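Local coordinates for thioesterase domain-containing protein (Pseudomonas aeruginosa, PDB 3F1T), which is a probable hotdog-fold thioesterase of the PaaI type that likely hydrolyses acyl-CoA thioesters, at the interface of chains A and B and the interface of chains A and C. Sequence-based numbering; all coordinates share one arbitrary frame. Chains: chain A/B/C, uncharacterized protein Q9I3C8_PSEAE.

Contact 1: the interface of chains A and B. Residues chain A 16-17, 80; chain B 46, 55.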
loop_
_atom_site.group_PDB
_atom_site.type_symbol
_atom_site.label_atom_id
_atom_site.label_comp_id
_atom_site.label_asym_id
_atom_site.label_seq_id
_atom_site.Cartn_x
_atom_site.Cartn_y
_atom_site.Cartn_z
ATOM N N ALA A 16 -24.323 -5.726 -11.883
ATOM C CA ALA A 16 -24.818 -4.888 -10.799
ATOM C C ALA A 16 -24.037 -3.576 -10.717
ATOM O O ALA A 16 -24.363 -2.701 -9.920
ATOM C CB ALA A 16 -24.728 -5.641 -9.473
ATOM N N LEU A 17 -22.935 -3.497 -11.456
ATOM C CA LEU A 17 -22.039 -2.353 -11.376
ATOM C C LEU A 17 -22.273 -1.439 -12.568
ATOM O O LEU A 17 -21.992 -1.815 -13.698
ATOM C CB LEU A 17 -20.585 -2.828 -11.356
ATOM C CG LEU A 17 -20.055 -3.309 -10.002
ATOM C CD1 LEU A 17 -21.145 -3.951 -9.179
ATOM C CD2 LEU A 17 -18.862 -4.247 -10.136
ATOM N N ILE A 80 -21.853 -9.388 -1.905
ATOM C CA ILE A 80 -20.930 -8.328 -2.297
ATOM C C ILE A 80 -20.108 -7.867 -1.101
ATOM O O ILE A 80 -20.645 -7.272 -0.163
ATOM C CB ILE A 80 -21.676 -7.106 -2.863
ATOM C CG1 ILE A 80 -22.488 -7.496 -4.104
ATOM C CG2 ILE A 80 -20.696 -5.972 -3.170
ATOM C CD1 ILE A 80 -23.832 -6.776 -4.210
ATOM N N ILE B 46 -25.224 0.313 -4.989
ATOM C CA ILE B 46 -25.083 -1.097 -5.314
ATOM C C ILE B 46 -26.138 -1.911 -4.560
ATOM O O ILE B 46 -26.423 -1.621 -3.390
ATOM C CB ILE B 46 -23.652 -1.605 -4.996
ATOM C CG1 ILE B 46 -23.397 -2.979 -5.629
ATOM C CG2 ILE B 46 -23.398 -1.619 -3.486
ATOM C CD1 ILE B 46 -22.204 -3.705 -4.979
ATOM N N HIS B 55 -21.322 1.987 -3.576
ATOM C CA HIS B 55 -20.345 0.991 -3.965
ATOM C C HIS B 55 -18.908 1.460 -3.677
ATOM O O HIS B 55 -18.497 2.556 -4.098
ATOM C CB HIS B 55 -20.521 0.666 -5.450
ATOM C CG HIS B 55 -19.520 -0.311 -5.977
ATOM N ND1 HIS B 55 -19.224 -1.494 -5.333
ATOM C CD2 HIS B 55 -18.782 -0.305 -7.115
ATOM C CE1 HIS B 55 -18.282 -2.134 -6.007
ATOM N NE2 HIS B 55 -17.999 -1.436 -7.094
#
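B:Ile46 and A:Ile80 meet end-on in an apolar patch of the two-fold interface between two copies of the protein, and the terminal methyl CD1 of B:Ile46 enters the fork between the two branches of A:Ile80. This CD1 lies 3.3 Å from CG2 of A:Ile80, a snug contact for two methyl groups, and 3.6 Å from CD1 of the same residue. The branched isoleucines suit this place because each offers several apolar carbons to its partner. CG1 of B:Ile46 is anti to its backbone N (chi1 -167°), and chi2 of -161° keeps the chain extended, carrying CD1 across to the other subunit. Beside this pair, CG of A:Leu17 lies over one face of the B:His55 imidazole, 4.0 Å from NE2, the two side chains roughly perpendicular. B:His55 is the histidine of the HGG motif, which leads into the helix 56-70 of the hotdog fold; the neighbouring subunit thus packs against a conserved motif and may help shape the site around it. Farther out, A:Ala16 borders the patch mainly through its backbone, in the linker that also presents A:Leu17. B:Ile46 also packs against B:His55 in its own chain, CD1 lying 3.7 Å from ND1.

Contact 2: the interface of chains A and C. Residues chain A 107-108, 117; chain C 90-91, 131.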
loop_
_atom_site.group_PDB
_atom_site.type_symbol
_atom_site.label_atom_id
_atom_site.label_comp_id
_atom_site.label_asym_id
_atom_site.label_seq_id
_atom_site.Cartn_x
_atom_site.Cartn_y
_atom_site.Cartn_z
ATOM N N TYR A 107 -6.226 -15.402 -1.850
ATOM C CA TYR A 107 -5.109 -16.165 -1.290
ATOM C C TYR A 107 -5.235 -16.424 0.205
ATOM O O TYR A 107 -4.456 -17.181 0.770
ATOM C CB TYR A 107 -3.764 -15.498 -1.598
ATOM C CG TYR A 107 -3.585 -14.146 -0.955
ATOM C CD1 TYR A 107 -2.968 -14.024 0.277
ATOM C CD2 TYR A 107 -3.893 -12.980 -1.644
ATOM C CE1 TYR A 107 -2.839 -12.800 0.888
ATOM C CE2 TYR A 107 -3.682 -11.737 -1.077
ATOM C CZ TYR A 107 -3.185 -11.656 0.199
ATOM O OH TYR A 107 -3.002 -10.428 0.795
ATOM N N ARG A 108 -6.210 -15.795 0.845
ATOM C CA ARG A 108 -6.503 -16.094 2.235
ATOM C C ARG A 108 -7.938 -15.753 2.559
ATOM O O ARG A 108 -8.411 -14.674 2.223
ATOM C CB ARG A 108 -5.577 -15.323 3.177
ATOM C CG ARG A 108 -5.779 -15.697 4.647
ATOM C CD ARG A 108 -5.094 -14.719 5.594
ATOM N NE ARG A 108 -3.645 -14.671 5.395
ATOM C CZ ARG A 108 -2.992 -13.646 4.832
ATOM N NH1 ARG A 108 -3.655 -12.644 4.267
ATOM N NH2 ARG A 108 -1.671 -13.672 4.750
ATOM N N ARG A 117 -5.229 -10.976 -4.614
ATOM C CA ARG A 117 -4.095 -10.399 -5.304
ATOM C C ARG A 117 -4.273 -10.605 -6.801
ATOM O O ARG A 117 -4.655 -11.685 -7.231
ATOM C CB ARG A 117 -2.806 -11.084 -4.838
ATOM C CG ARG A 117 -1.546 -10.463 -5.427
ATOM C CD ARG A 117 -0.291 -11.133 -4.906
ATOM N NE ARG A 117 0.437 -11.814 -5.978
ATOM C CZ ARG A 117 0.153 -13.047 -6.398
ATOM N NH1 ARG A 117 -0.864 -13.721 -5.859
ATOM N NH2 ARG A 117 0.873 -13.595 -7.375
ATOM N N TYR C 90 1.988 -10.067 3.184
ATOM C CA TYR C 90 2.341 -11.457 3.473
ATOM C C TYR C 90 1.330 -12.448 2.905
ATOM O O TYR C 90 0.117 -12.294 3.118
ATOM C CB TYR C 90 2.501 -11.675 4.981
ATOM C CG TYR C 90 3.844 -11.218 5.514
ATOM C CD1 TYR C 90 4.047 -9.905 5.908
ATOM C CD2 TYR C 90 4.932 -12.088 5.546
ATOM C CE1 TYR C 90 5.261 -9.500 6.410
ATOM C CE2 TYR C 90 6.149 -11.684 6.030
ATOM C CZ TYR C 90 6.305 -10.394 6.467
ATOM O OH TYR C 90 7.546 -9.960 6.837
HETATM N N MSE C 91 1.831 -13.379 2.088
HETATM C CA MSE C 91 1.017 -14.395 1.425
HETATM C C MSE C 91 0.798 -15.602 2.318
HETATM O O MSE C 91 -0.268 -16.206 2.297
HETATM C CB MSE C 91 1.685 -14.856 0.131
HETATM C CG MSE C 91 2.019 -13.741 -0.839
HETATM SE SE MSE C 91 0.401 -12.812 -1.394
HETATM C CE MSE C 91 0.766 -11.056 -0.616
ATOM N N HIS C 131 5.200 -10.180 -0.642
ATOM C CA HIS C 131 5.552 -9.236 -1.703
ATOM C C HIS C 131 5.807 -7.868 -1.103
ATOM O O HIS C 131 5.109 -7.464 -0.193
ATOM C CB HIS C 131 4.410 -9.139 -2.704
ATOM C CG HIS C 131 4.203 -10.391 -3.497
ATOM N ND1 HIS C 131 5.088 -10.800 -4.472
ATOM C CD2 HIS C 131 3.307 -11.400 -3.353
ATOM C CE1 HIS C 131 4.718 -11.984 -4.931
ATOM N NE2 HIS C 131 3.644 -12.374 -4.264
HETATM O O HOH W 1 -2.001 -10.529 3.352
#
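Selenium SE of C:Met91, a selenomethionine, sits over the centre of the A:Tyr107 phenol ring, 3.9 Å above its plane. Methionine suits the place through its long, flexible chain and polarisable sulfur, here replaced by selenium; a turn about chi2 (-61°) brings selenium over the ring, and the methyl CE lies 4.1 Å from the phenol oxygen OH of A:Tyr107. On the flank, CD of A:Arg117 also meets the selenium, at 4.0 Å, its aliphatic portion serving as an apolar wall. Beyond that carbon, the A:Arg117 guanidinium runs nearly parallel to the C:His131 imidazole (4°) but is displaced past the ring's edge, short of a full stack, with NE of the arginine 3.7 Å from NE2 of the histidine. At the rim, A:Arg108 donates from NH2 to the backbone O of C:Tyr90 at 2.8 Å; the oxygen lies near the guanidinium plane, while the donor stands above the carbonyl plane. Water 1 bonds the same carbonyl and links it to A:Tyr107 OH and A:Arg108 NH1. Strands 100-109 and 113-121 of chain A meet the end of strand 85-90 and the start of strand 130-137 in chain C across a two-fold interface of the deposited assembly, which may or may not be biological.

Contact 3: the interface of chains A and B. Residues chain A 19, 57, 61; chain B 19-20, 23, 61.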
loop_
_atom_site.group_PDB
_atom_site.type_symbol
_atom_site.label_atom_id
_atom_site.label_comp_id
_atom_site.label_asym_id
_atom_site.label_seq_id
_atom_site.Cartn_x
_atom_site.Cartn_y
_atom_site.Cartn_z
ATOM N N HIS A 19 -20.991 1.856 -13.332
ATOM C CA HIS A 19 -19.765 2.436 -13.891
ATOM C C HIS A 19 -19.003 1.415 -14.759
ATOM O O HIS A 19 -18.531 1.744 -15.853
ATOM C CB HIS A 19 -18.880 2.991 -12.749
ATOM C CG HIS A 19 -17.526 3.473 -13.202
ATOM N ND1 HIS A 19 -17.319 4.128 -14.402
ATOM C CD2 HIS A 19 -16.335 3.504 -12.545
ATOM C CE1 HIS A 19 -16.039 4.445 -14.517
ATOM N NE2 HIS A 19 -15.417 4.064 -13.412
ATOM N N GLY A 57 -7.235 5.221 -15.095
ATOM C CA GLY A 57 -8.341 5.125 -14.140
ATOM C C GLY A 57 -9.311 4.009 -14.480
ATOM O O GLY A 57 -9.982 3.462 -13.595
ATOM N N THR A 61 -10.187 0.728 -12.137
ATOM C CA THR A 61 -11.526 0.175 -11.980
ATOM C C THR A 61 -11.524 -1.311 -12.316
ATOM O O THR A 61 -12.222 -2.102 -11.681
ATOM C CB THR A 61 -12.519 0.908 -12.906
ATOM O OG1 THR A 61 -12.481 2.308 -12.626
ATOM C CG2 THR A 61 -13.946 0.401 -12.708
ATOM N N HIS B 19 -15.230 8.221 -18.930
ATOM C CA HIS B 19 -15.665 6.870 -18.571
ATOM C C HIS B 19 -16.293 6.831 -17.178
ATOM O O HIS B 19 -17.044 5.908 -16.839
ATOM C CB HIS B 19 -14.501 5.877 -18.682
ATOM C CG HIS B 19 -13.442 6.057 -17.637
ATOM N ND1 HIS B 19 -13.564 5.549 -16.360
ATOM C CD2 HIS B 19 -12.185 6.557 -17.720
ATOM C CE1 HIS B 19 -12.466 5.813 -15.672
ATOM N NE2 HIS B 19 -11.611 6.420 -16.477
ATOM N N CYS B 20 -16.081 7.896 -16.421
ATOM C CA CYS B 20 -16.611 7.975 -15.073
ATOM C C CYS B 20 -17.589 9.136 -14.921
ATOM O O CYS B 20 -18.039 9.427 -13.817
ATOM C CB CYS B 20 -15.467 8.106 -14.069
ATOM S SG CYS B 20 -14.762 9.764 -13.939
ATOM N N LEU B 23 -20.807 8.842 -12.991
ATOM C CA LEU B 23 -20.801 8.944 -11.526
ATOM C C LEU B 23 -21.231 10.333 -11.042
ATOM O O LEU B 23 -21.497 10.527 -9.859
ATOM C CB LEU B 23 -19.395 8.638 -10.999
ATOM C CG LEU B 23 -19.046 7.322 -10.287
ATOM C CD1 LEU B 23 -19.911 6.146 -10.696
ATOM C CD2 LEU B 23 -17.569 6.978 -10.455
ATOM N N THR B 61 -12.751 5.356 -7.511
ATOM C CA THR B 61 -12.718 6.301 -8.611
ATOM C C THR B 61 -12.672 7.728 -8.084
ATOM O O THR B 61 -11.894 8.543 -8.563
ATOM C CB THR B 61 -13.954 6.141 -9.519
ATOM O OG1 THR B 61 -13.965 4.817 -10.077
ATOM C CG2 THR B 61 -13.906 7.156 -10.641
#
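A:His19 and B:His19 meet ring edge to ring edge, their imidazoles nearly coplanar, beside the helices 56-70 that begin at the HGG motif of this hotdog-fold thioesterase. CE1 of A:His19 lies in the plane of the B:His19 ring, 3.3 Å from its ND1. The two copies reach this place differently: in A:His19 CG is anti to the backbone N (chi1 174°), whereas in B:His19 it stands between N and the carbonyl carbon (chi1 70°). At the edge of the A:His19 ring lies the backbone O of B:His19, 3.0 Å from ND1, near enough for a hydrogen bond; the oxygen is shifted toward CE1, making such a bond bent and its strength doubtful. Histidine suits the position by combining a polar edge with flat faces. B:Leu23 uses one face, placing CD2 4.2 Å above the plane of the A:His19 ring toward the rim, while its CD1 touches the histidine CB at 3.9 Å. B:Thr61 points back at the ring, its hydroxyl OG1 beside the CD2-NE2 edge and somewhat out of plane, 3.7 Å from both atoms. Having no side chain, A:Gly57, the last HGG glycine, probably allows the B:His19 ring near its backbone; its carbonyl O accepts a 2.9 Å hydrogen bond from A:Thr61 OG1.

Contacts 1 and 3 belong to one two-fold interface, their C-alpha centres about 13 Å apart. The segment around residues 16-19 of chain A runs through both, and so does the HGG motif: the motif histidine of chain B serves contact 1 and the last motif glycine of chain A serves contact 3; by symmetry each copy supplies both. Contact 2, about 25 Å from contact 1 and 27 Å from contact 3 between C-alpha centres, uses strands of chain A to meet a different partner. The deposited assembly holds four copies, and the two interfaces fit a dimer of dimers, though the structure alone does not show that this forms in solution.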